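Long-range contacts in geranylgeranyl pyrophosphate synthase (Corynebacterium glutamicum, PDB 3LK5), which probably joins isoprenoid diphosphate units by magnesium-dependent prenyl transfer: residues Met183-Asp194 and Ser210-Tyr219; Glu198-Asp209 and Gly280-Gln291. All blocks are in the same frame, centred on the assembly; numbering follows the deposited sequence.

Contact 1 of 2, residues Met183-Asp194 and Ser210-Tyr219; sequences MRTEVIGGQLLD and SVNRFKTAAY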
# COMPACT_ATOMS: atom_id res chain seq x y z
N MSE A 183 -13.95 2.09 0.40
CA MSE A 183 -13.54 0.71 0.51
C MSE A 183 -12.16 0.54 1.14
O MSE A 183 -11.98 -0.31 2.01
CB MSE A 183 -13.49 0.07 -0.88
CG MSE A 183 -13.04 -1.35 -0.83
SE MSE A 183 -13.05 -2.04 -2.70
CE MSE A 183 -11.64 -0.90 -3.41
N ARG A 184 -11.18 1.32 0.68
CA ARG A 184 -9.78 1.10 1.11
C ARG A 184 -9.58 1.58 2.55
O ARG A 184 -8.87 0.94 3.33
CB ARG A 184 -8.78 1.76 0.11
CG ARG A 184 -8.70 0.86 -1.16
CD ARG A 184 -8.65 1.70 -2.47
NE ARG A 184 -7.51 2.64 -2.50
CZ ARG A 184 -7.58 3.95 -2.25
NH1 ARG A 184 -8.73 4.54 -1.87
NH2 ARG A 184 -6.47 4.70 -2.41
N THR A 185 -10.21 2.68 2.93
CA THR A 185 -10.09 3.11 4.33
C THR A 185 -10.82 2.10 5.24
O THR A 185 -10.33 1.76 6.33
CB THR A 185 -10.59 4.54 4.50
OG1 THR A 185 -9.62 5.41 3.88
CG2 THR A 185 -10.69 4.92 6.02
N GLU A 186 -12.00 1.66 4.78
CA GLU A 186 -12.82 0.73 5.60
C GLU A 186 -12.14 -0.61 5.84
O GLU A 186 -12.13 -1.11 6.98
CB GLU A 186 -14.22 0.58 4.96
CG GLU A 186 -15.09 1.82 5.19
CD GLU A 186 -16.24 2.01 4.18
OE1 GLU A 186 -16.45 1.21 3.24
OE2 GLU A 186 -16.91 3.06 4.27
N VAL A 187 -11.54 -1.20 4.81
CA VAL A 187 -10.92 -2.52 5.01
C VAL A 187 -9.68 -2.45 5.93
O VAL A 187 -9.49 -3.29 6.82
CB VAL A 187 -10.58 -3.26 3.68
CG1 VAL A 187 -9.43 -2.56 2.87
CG2 VAL A 187 -10.19 -4.76 3.98
N ILE A 188 -8.82 -1.45 5.72
CA ILE A 188 -7.67 -1.29 6.60
C ILE A 188 -8.14 -0.92 8.02
O ILE A 188 -7.60 -1.45 9.03
CB ILE A 188 -6.63 -0.28 6.01
CG1 ILE A 188 -6.24 -0.67 4.58
CG2 ILE A 188 -5.36 -0.13 6.99
CD1 ILE A 188 -5.35 0.33 3.86
N GLY A 189 -9.11 -0.01 8.13
CA GLY A 189 -9.67 0.34 9.46
C GLY A 189 -10.28 -0.90 10.15
O GLY A 189 -10.01 -1.15 11.36
N GLY A 190 -11.10 -1.66 9.42
CA GLY A 190 -11.56 -3.00 9.91
C GLY A 190 -10.47 -3.95 10.38
O GLY A 190 -10.57 -4.56 11.46
N GLN A 191 -9.39 -4.09 9.61
CA GLN A 191 -8.24 -4.89 10.05
C GLN A 191 -7.53 -4.38 11.30
O GLN A 191 -7.09 -5.18 12.17
CB GLN A 191 -7.26 -5.06 8.93
CG GLN A 191 -7.93 -5.64 7.74
CD GLN A 191 -7.08 -6.61 7.00
OE1 GLN A 191 -7.62 -7.50 6.29
NE2 GLN A 191 -5.75 -6.47 7.09
N LEU A 192 -7.42 -3.06 11.40
CA LEU A 192 -6.84 -2.47 12.60
C LEU A 192 -7.68 -2.82 13.83
O LEU A 192 -7.13 -3.14 14.89
CB LEU A 192 -6.70 -0.94 12.48
CG LEU A 192 -5.49 -0.51 11.64
CD1 LEU A 192 -5.62 0.96 11.17
CD2 LEU A 192 -4.21 -0.76 12.44
N LEU A 193 -9.00 -2.70 13.71
CA LEU A 193 -9.89 -3.04 14.84
C LEU A 193 -9.77 -4.52 15.23
O LEU A 193 -9.80 -4.85 16.42
CB LEU A 193 -11.34 -2.68 14.52
CG LEU A 193 -12.39 -2.95 15.60
CD1 LEU A 193 -12.00 -2.26 16.94
CD2 LEU A 193 -13.71 -2.43 15.11
N ASP A 194 -9.63 -5.38 14.23
CA ASP A 194 -9.49 -6.85 14.40
C ASP A 194 -8.19 -7.25 15.12
O ASP A 194 -8.20 -8.12 16.02
CB ASP A 194 -9.56 -7.52 13.04
CG ASP A 194 -9.91 -8.99 13.12
OD1 ASP A 194 -10.74 -9.38 13.97
OD2 ASP A 194 -9.36 -9.76 12.32
N SER A 210 -18.46 -4.70 14.41
CA SER A 210 -17.81 -3.62 13.67
C SER A 210 -16.78 -4.15 12.71
O SER A 210 -16.71 -3.68 11.56
CB SER A 210 -17.19 -2.58 14.61
OG SER A 210 -18.21 -1.95 15.37
N VAL A 211 -15.98 -5.10 13.16
CA VAL A 211 -15.00 -5.71 12.29
C VAL A 211 -15.72 -6.32 11.06
O VAL A 211 -15.30 -6.12 9.91
CB VAL A 211 -14.19 -6.78 13.01
CG1 VAL A 211 -13.33 -7.53 12.01
CG2 VAL A 211 -13.33 -6.17 14.14
N ASN A 212 -16.80 -7.07 11.32
CA ASN A 212 -17.53 -7.69 10.20
C ASN A 212 -18.08 -6.64 9.20
O ASN A 212 -18.00 -6.86 7.98
CB ASN A 212 -18.67 -8.59 10.71
CG ASN A 212 -18.17 -9.84 11.42
OD1 ASN A 212 -18.96 -10.53 12.15
ND2 ASN A 212 -16.91 -10.17 11.23
N ARG A 213 -18.62 -5.54 9.71
CA ARG A 213 -19.22 -4.47 8.89
C ARG A 213 -18.19 -3.85 7.91
O ARG A 213 -18.52 -3.56 6.74
CB ARG A 213 -19.73 -3.38 9.82
CG ARG A 213 -20.30 -2.17 9.15
CD ARG A 213 -20.82 -1.17 10.20
NE ARG A 213 -21.12 0.10 9.52
CZ ARG A 213 -21.24 1.29 10.11
NH1 ARG A 213 -21.08 1.44 11.43
NH2 ARG A 213 -21.49 2.36 9.36
N PHE A 214 -16.96 -3.66 8.43
CA PHE A 214 -15.92 -2.88 7.71
C PHE A 214 -14.89 -3.76 7.03
O PHE A 214 -14.64 -3.60 5.84
CB PHE A 214 -15.25 -1.86 8.67
CG PHE A 214 -16.17 -0.75 9.06
CD1 PHE A 214 -16.57 0.21 8.11
CD2 PHE A 214 -16.70 -0.68 10.35
CE1 PHE A 214 -17.46 1.26 8.47
CE2 PHE A 214 -17.55 0.34 10.73
CZ PHE A 214 -17.96 1.31 9.79
N LYS A 215 -14.32 -4.74 7.76
CA LYS A 215 -13.31 -5.60 7.18
C LYS A 215 -13.91 -6.56 6.15
O LYS A 215 -13.26 -6.90 5.17
CB LYS A 215 -12.56 -6.37 8.27
CG LYS A 215 -11.47 -7.31 7.75
CD LYS A 215 -10.79 -8.10 8.89
CE LYS A 215 -10.43 -9.50 8.39
NZ LYS A 215 -9.45 -10.23 9.25
N THR A 216 -15.16 -6.96 6.33
CA THR A 216 -15.76 -7.90 5.38
C THR A 216 -16.88 -7.31 4.57
O THR A 216 -16.80 -7.37 3.35
CB THR A 216 -16.27 -9.19 6.06
OG1 THR A 216 -15.16 -9.81 6.73
CG2 THR A 216 -16.83 -10.19 4.99
N ALA A 217 -17.93 -6.77 5.19
CA ALA A 217 -19.11 -6.47 4.38
C ALA A 217 -18.83 -5.29 3.40
O ALA A 217 -19.17 -5.37 2.22
CB ALA A 217 -20.31 -6.15 5.23
N ALA A 218 -18.27 -4.21 3.92
CA ALA A 218 -17.94 -3.03 3.10
C ALA A 218 -16.95 -3.45 2.02
O ALA A 218 -17.14 -3.19 0.83
CB ALA A 218 -17.28 -1.92 3.98
N TYR A 219 -15.94 -4.19 2.43
CA TYR A 219 -14.83 -4.51 1.57
C TYR A 219 -15.19 -5.51 0.47
O TYR A 219 -14.76 -5.39 -0.68
CB TYR A 219 -13.72 -5.09 2.46
CG TYR A 219 -12.58 -5.67 1.69
CD1 TYR A 219 -11.93 -4.91 0.69
CD2 TYR A 219 -12.09 -6.95 1.98
CE1 TYR A 219 -10.87 -5.43 -0.01
CE2 TYR A 219 -11.01 -7.48 1.31
CZ TYR A 219 -10.40 -6.70 0.32
OH TYR A 219 -9.36 -7.21 -0.39
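D194 OD2 receives K215 NZ at 3.1 Å, a salt bridge and the polar link between helices 183-194 and 210-219. The ammonium comes in from above the carboxylate plane, 40° out of it. The lysine chain that carries NZ there is extended as far as CD, with CG anti to the backbone N (chi1 -180°), and then bends at chi3. On the way its CG passes Q191 CG at 3.9 Å, the two side chains crossing at about a right angle, while Q191 NE2 makes a weak hydrogen bond to D108. G190 allows the close approach, its CA 4.2 Å from that of K215; it has no side chain, and its carbonyl carbon meets K215 CB at 3.8 Å. Segment axes come within 7.1 Å, the helices running roughly antiparallel but well askew.

Toward the other end, V187 CG2 sits over one face of the Y219 ring, 3.5 Å from its centroid and 17° off the normal, a CH-pi contact. M183 CG meets the same ring at its edge. E186 lays CG against the rim of F214, 3.6 Å from CD1, and its carboxylate pairs with R223. Back beside the salt bridge, V211 places CG1 against D194 OD1 and CG2 3.7 Å from L193 CG.

D108, D112 and D194 are magnesium ligands in this enzyme, although no metal is bound to this chain. With the metal absent, K215 probably offsets part of the negative charge gathered by these aspartates.

Contact 2 of 2, residues Glu198-Asp209 and Gly280-Gln291; sequences ESHANESVELAD and GKRTVLLALALQ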
# COMPACT_ATOMS: atom_id res chain seq x y z
N GLU A 198 -7.72 -9.16 18.80
CA GLU A 198 -6.88 -10.34 18.98
C GLU A 198 -5.77 -10.12 19.99
O GLU A 198 -5.45 -11.01 20.76
CB GLU A 198 -6.26 -10.80 17.67
CG GLU A 198 -7.18 -11.55 16.77
CD GLU A 198 -6.57 -11.78 15.40
OE1 GLU A 198 -5.55 -11.11 15.08
OE2 GLU A 198 -7.08 -12.64 14.64
N SER A 199 -5.19 -8.92 19.97
CA SER A 199 -4.07 -8.61 20.82
C SER A 199 -4.53 -8.38 22.27
O SER A 199 -3.80 -8.69 23.21
CB SER A 199 -3.30 -7.39 20.27
OG SER A 199 -4.07 -6.21 20.41
N HIS A 200 -5.74 -7.83 22.44
CA HIS A 200 -6.31 -7.55 23.75
C HIS A 200 -7.23 -8.70 24.25
O HIS A 200 -7.93 -8.55 25.26
CB HIS A 200 -7.06 -6.23 23.71
CG HIS A 200 -6.16 -5.04 23.62
ND1 HIS A 200 -5.32 -4.81 22.55
CD2 HIS A 200 -5.94 -4.02 24.50
CE1 HIS A 200 -4.63 -3.70 22.76
NE2 HIS A 200 -4.99 -3.20 23.93
N ALA A 201 -7.20 -9.83 23.53
CA ALA A 201 -8.12 -10.95 23.76
C ALA A 201 -9.47 -10.38 24.20
O ALA A 201 -10.00 -10.76 25.23
CB ALA A 201 -7.54 -11.89 24.84
N ASN A 202 -9.99 -9.45 23.41
CA ASN A 202 -11.23 -8.73 23.72
C ASN A 202 -12.48 -9.54 23.32
O ASN A 202 -12.49 -10.19 22.26
CB ASN A 202 -11.17 -7.38 22.99
CG ASN A 202 -12.37 -6.51 23.24
OD1 ASN A 202 -13.50 -6.86 22.87
ND2 ASN A 202 -12.13 -5.32 23.80
N GLU A 203 -13.52 -9.51 24.16
CA GLU A 203 -14.67 -10.41 23.97
C GLU A 203 -15.97 -9.67 23.61
O GLU A 203 -17.06 -10.24 23.73
CB GLU A 203 -14.90 -11.27 25.24
CG GLU A 203 -13.67 -12.05 25.73
CD GLU A 203 -13.91 -12.76 27.06
OE1 GLU A 203 -15.04 -12.72 27.58
OE2 GLU A 203 -12.96 -13.39 27.57
N SER A 204 -15.87 -8.41 23.17
CA SER A 204 -17.07 -7.64 22.82
C SER A 204 -17.71 -8.18 21.54
O SER A 204 -17.02 -8.29 20.50
CB SER A 204 -16.72 -6.17 22.58
OG SER A 204 -17.85 -5.46 22.11
N VAL A 205 -19.02 -8.46 21.60
CA VAL A 205 -19.83 -8.87 20.43
C VAL A 205 -19.93 -7.68 19.48
O VAL A 205 -19.76 -7.81 18.25
CB VAL A 205 -21.24 -9.33 20.85
CG1 VAL A 205 -22.06 -9.72 19.62
CG2 VAL A 205 -21.17 -10.53 21.79
N GLU A 206 -20.16 -6.50 20.08
CA GLU A 206 -20.29 -5.22 19.36
C GLU A 206 -19.07 -4.90 18.54
O GLU A 206 -19.17 -4.39 17.40
CB GLU A 206 -20.46 -4.09 20.36
CG GLU A 206 -21.68 -3.24 20.12
CD GLU A 206 -22.95 -4.01 20.46
OE1 GLU A 206 -23.01 -4.61 21.57
OE2 GLU A 206 -23.88 -4.01 19.62
N LEU A 207 -17.89 -5.15 19.11
CA LEU A 207 -16.68 -4.81 18.39
C LEU A 207 -16.41 -5.80 17.27
O LEU A 207 -15.94 -5.41 16.20
CB LEU A 207 -15.49 -4.67 19.33
CG LEU A 207 -15.57 -3.39 20.17
CD1 LEU A 207 -14.51 -3.47 21.26
CD2 LEU A 207 -15.40 -2.11 19.34
N ALA A 208 -16.71 -7.08 17.52
CA ALA A 208 -16.62 -8.09 16.46
C ALA A 208 -17.57 -7.75 15.32
O ALA A 208 -17.19 -7.90 14.13
CB ALA A 208 -16.92 -9.51 17.02
N ASP A 209 -18.78 -7.27 15.66
CA ASP A 209 -19.76 -6.76 14.65
C ASP A 209 -19.16 -5.65 13.77
O ASP A 209 -19.37 -5.63 12.55
CB ASP A 209 -21.03 -6.18 15.30
CG ASP A 209 -21.95 -7.24 15.92
OD1 ASP A 209 -21.92 -8.44 15.54
OD2 ASP A 209 -22.75 -6.84 16.81
N GLY A 280 -6.87 -18.21 17.11
CA GLY A 280 -7.45 -17.23 18.04
C GLY A 280 -8.29 -16.10 17.45
O GLY A 280 -8.28 -14.98 17.98
N LYS A 281 -9.03 -16.37 16.36
CA LYS A 281 -9.89 -15.33 15.75
C LYS A 281 -10.94 -14.84 16.74
O LYS A 281 -11.60 -15.66 17.41
CB LYS A 281 -10.61 -15.85 14.50
CG LYS A 281 -9.73 -16.09 13.25
CD LYS A 281 -9.73 -14.89 12.26
CE LYS A 281 -11.03 -14.75 11.44
NZ LYS A 281 -11.02 -15.47 10.12
N ARG A 282 -11.14 -13.53 16.81
CA ARG A 282 -12.16 -12.97 17.70
C ARG A 282 -13.52 -12.77 17.02
O ARG A 282 -13.91 -11.65 16.67
CB ARG A 282 -11.65 -11.68 18.36
CG ARG A 282 -10.48 -11.94 19.27
CD ARG A 282 -10.97 -12.51 20.59
NE ARG A 282 -9.90 -13.18 21.32
CZ ARG A 282 -10.07 -13.83 22.47
NH1 ARG A 282 -11.27 -13.88 23.07
NH2 ARG A 282 -9.03 -14.42 23.05
N THR A 283 -14.24 -13.88 16.87
CA THR A 283 -15.47 -13.90 16.11
C THR A 283 -16.69 -13.55 16.96
O THR A 283 -16.66 -13.57 18.22
CB THR A 283 -15.64 -15.30 15.48
OG1 THR A 283 -15.65 -16.30 16.51
CG2 THR A 283 -14.48 -15.61 14.52
N VAL A 284 -17.79 -13.26 16.27
CA VAL A 284 -19.08 -13.16 16.94
C VAL A 284 -19.45 -14.51 17.59
O VAL A 284 -19.97 -14.52 18.72
CB VAL A 284 -20.19 -12.73 15.95
CG1 VAL A 284 -21.59 -12.97 16.53
CG2 VAL A 284 -19.99 -11.21 15.58
N LEU A 285 -19.18 -15.62 16.90
CA LEU A 285 -19.38 -16.98 17.46
C LEU A 285 -18.67 -17.12 18.82
O LEU A 285 -19.28 -17.53 19.84
CB LEU A 285 -18.84 -18.05 16.50
CG LEU A 285 -18.86 -19.53 16.95
CD1 LEU A 285 -20.29 -20.02 17.20
CD2 LEU A 285 -18.11 -20.48 16.02
N LEU A 286 -17.37 -16.80 18.84
CA LEU A 286 -16.59 -16.91 20.08
C LEU A 286 -17.10 -15.98 21.19
O LEU A 286 -17.19 -16.39 22.35
CB LEU A 286 -15.08 -16.72 19.82
CG LEU A 286 -14.16 -16.81 21.06
CD1 LEU A 286 -14.25 -18.19 21.80
CD2 LEU A 286 -12.71 -16.44 20.69
N ALA A 287 -17.44 -14.74 20.84
CA ALA A 287 -17.92 -13.80 21.85
C ALA A 287 -19.23 -14.27 22.49
O ALA A 287 -19.39 -14.24 23.73
CB ALA A 287 -18.08 -12.39 21.26
N LEU A 288 -20.17 -14.71 21.66
CA LEU A 288 -21.42 -15.27 22.12
C LEU A 288 -21.20 -16.59 22.89
O LEU A 288 -21.89 -16.82 23.91
CB LEU A 288 -22.39 -15.48 20.96
CG LEU A 288 -22.96 -14.24 20.23
CD1 LEU A 288 -23.68 -14.68 18.93
CD2 LEU A 288 -23.92 -13.44 21.12
N ALA A 289 -20.24 -17.43 22.47
CA ALA A 289 -19.97 -18.67 23.22
C ALA A 289 -19.49 -18.38 24.65
O ALA A 289 -19.85 -19.10 25.59
CB ALA A 289 -18.96 -19.55 22.49
N LEU A 290 -18.68 -17.33 24.80
CA LEU A 290 -18.14 -16.98 26.12
C LEU A 290 -19.21 -16.32 26.97
O LEU A 290 -19.36 -16.67 28.14
CB LEU A 290 -16.89 -16.11 26.02
CG LEU A 290 -15.66 -16.85 25.48
CD1 LEU A 290 -14.54 -15.85 25.06
CD2 LEU A 290 -15.15 -17.87 26.50
N GLN A 291 -19.98 -15.42 26.37
CA GLN A 291 -21.15 -14.82 27.04
C GLN A 291 -22.04 -15.91 27.67
O GLN A 291 -22.44 -15.85 28.85
CB GLN A 291 -21.95 -14.08 25.98
CG GLN A 291 -22.89 -13.00 26.42
CD GLN A 291 -23.11 -11.97 25.31
OE1 GLN A 291 -22.25 -11.13 25.04
NE2 GLN A 291 -24.29 -12.03 24.68
O HOH W 1 -9.86 -11.99 14.81
O HOH W 2 -18.83 -11.83 25.08
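R282 reaches from the loop before helix 284-291 across to residues 198-203. Its CB points toward that segment, and CG settles 3.9 Å from E198 N. A bend at chi2 (-78°) then turns the chain toward N202, bringing CD to 3.2 Å from N202 O. NE and CZ lie against the A201 backbone, whose CA stands 3.5 Å above the guanidinium plane, offset toward its rim. At the tip, NH2 meets A201 CB at 3.4 Å, and NH1 lies near E203 CG. The guanidinium is thus laid against peptide and methyl groups; NE has no polar partner in the model, and the E203 carboxylate, nearly parallel to it but displaced, pairs instead with R305.

Two waters span the gap. One accepts from R282 N and donates to E198 OE2, joining backbone to carboxylate; the other lies within hydrogen-bonding distance of two carbonyl oxygens, E203 O (2.7 Å) and A287 O (2.8 Å).

Further along, small side chains set the spacing. A287 CB meets E203 O and V205 CG2, the latter 3.6 Å away, while A208 CB rests on V284 CG2 at 3.8 Å. L290 CD1 touches E203 CD, the two side chains crossing at about a right angle. D209 OD1 touches V284 CG2 and is held by a salt bridge to R336.

Both helices start with a hydroxyl N-cap: S204 OG accepts from L207 N and T283 OG1 from L286 N. N202 OD1, accepting from S204 N, forms an Asx turn just before the first cap, and G280, at positive phi, closes a Schellman motif. Two capped helix starts, running nearly antiparallel (173°), are joined here in the all-helical fold of prenyl synthases.

Overall arrangement
The two contacts lie 16 Å apart between centres and share helices 170-199 and 205-231. Contact 1 pairs inner parts of these helices near the chain's centre, where 11 of 13 touching residues are buried; contact 2 takes the turn between them and sets it against the start of helix 284-296, where burial is partial. The chemistry follows: a direct salt bridge amid apolar and aromatic packing inside, but water bridges, capped helix starts and an arginine laid on backbone outside. The contacts touch where N212 packs on V284 and L193 on L207. Both also border the metal site, contact 1 through D194 itself and contact 2 through E198, whose side chain lies about 4 Å at nearest from D112 and D194.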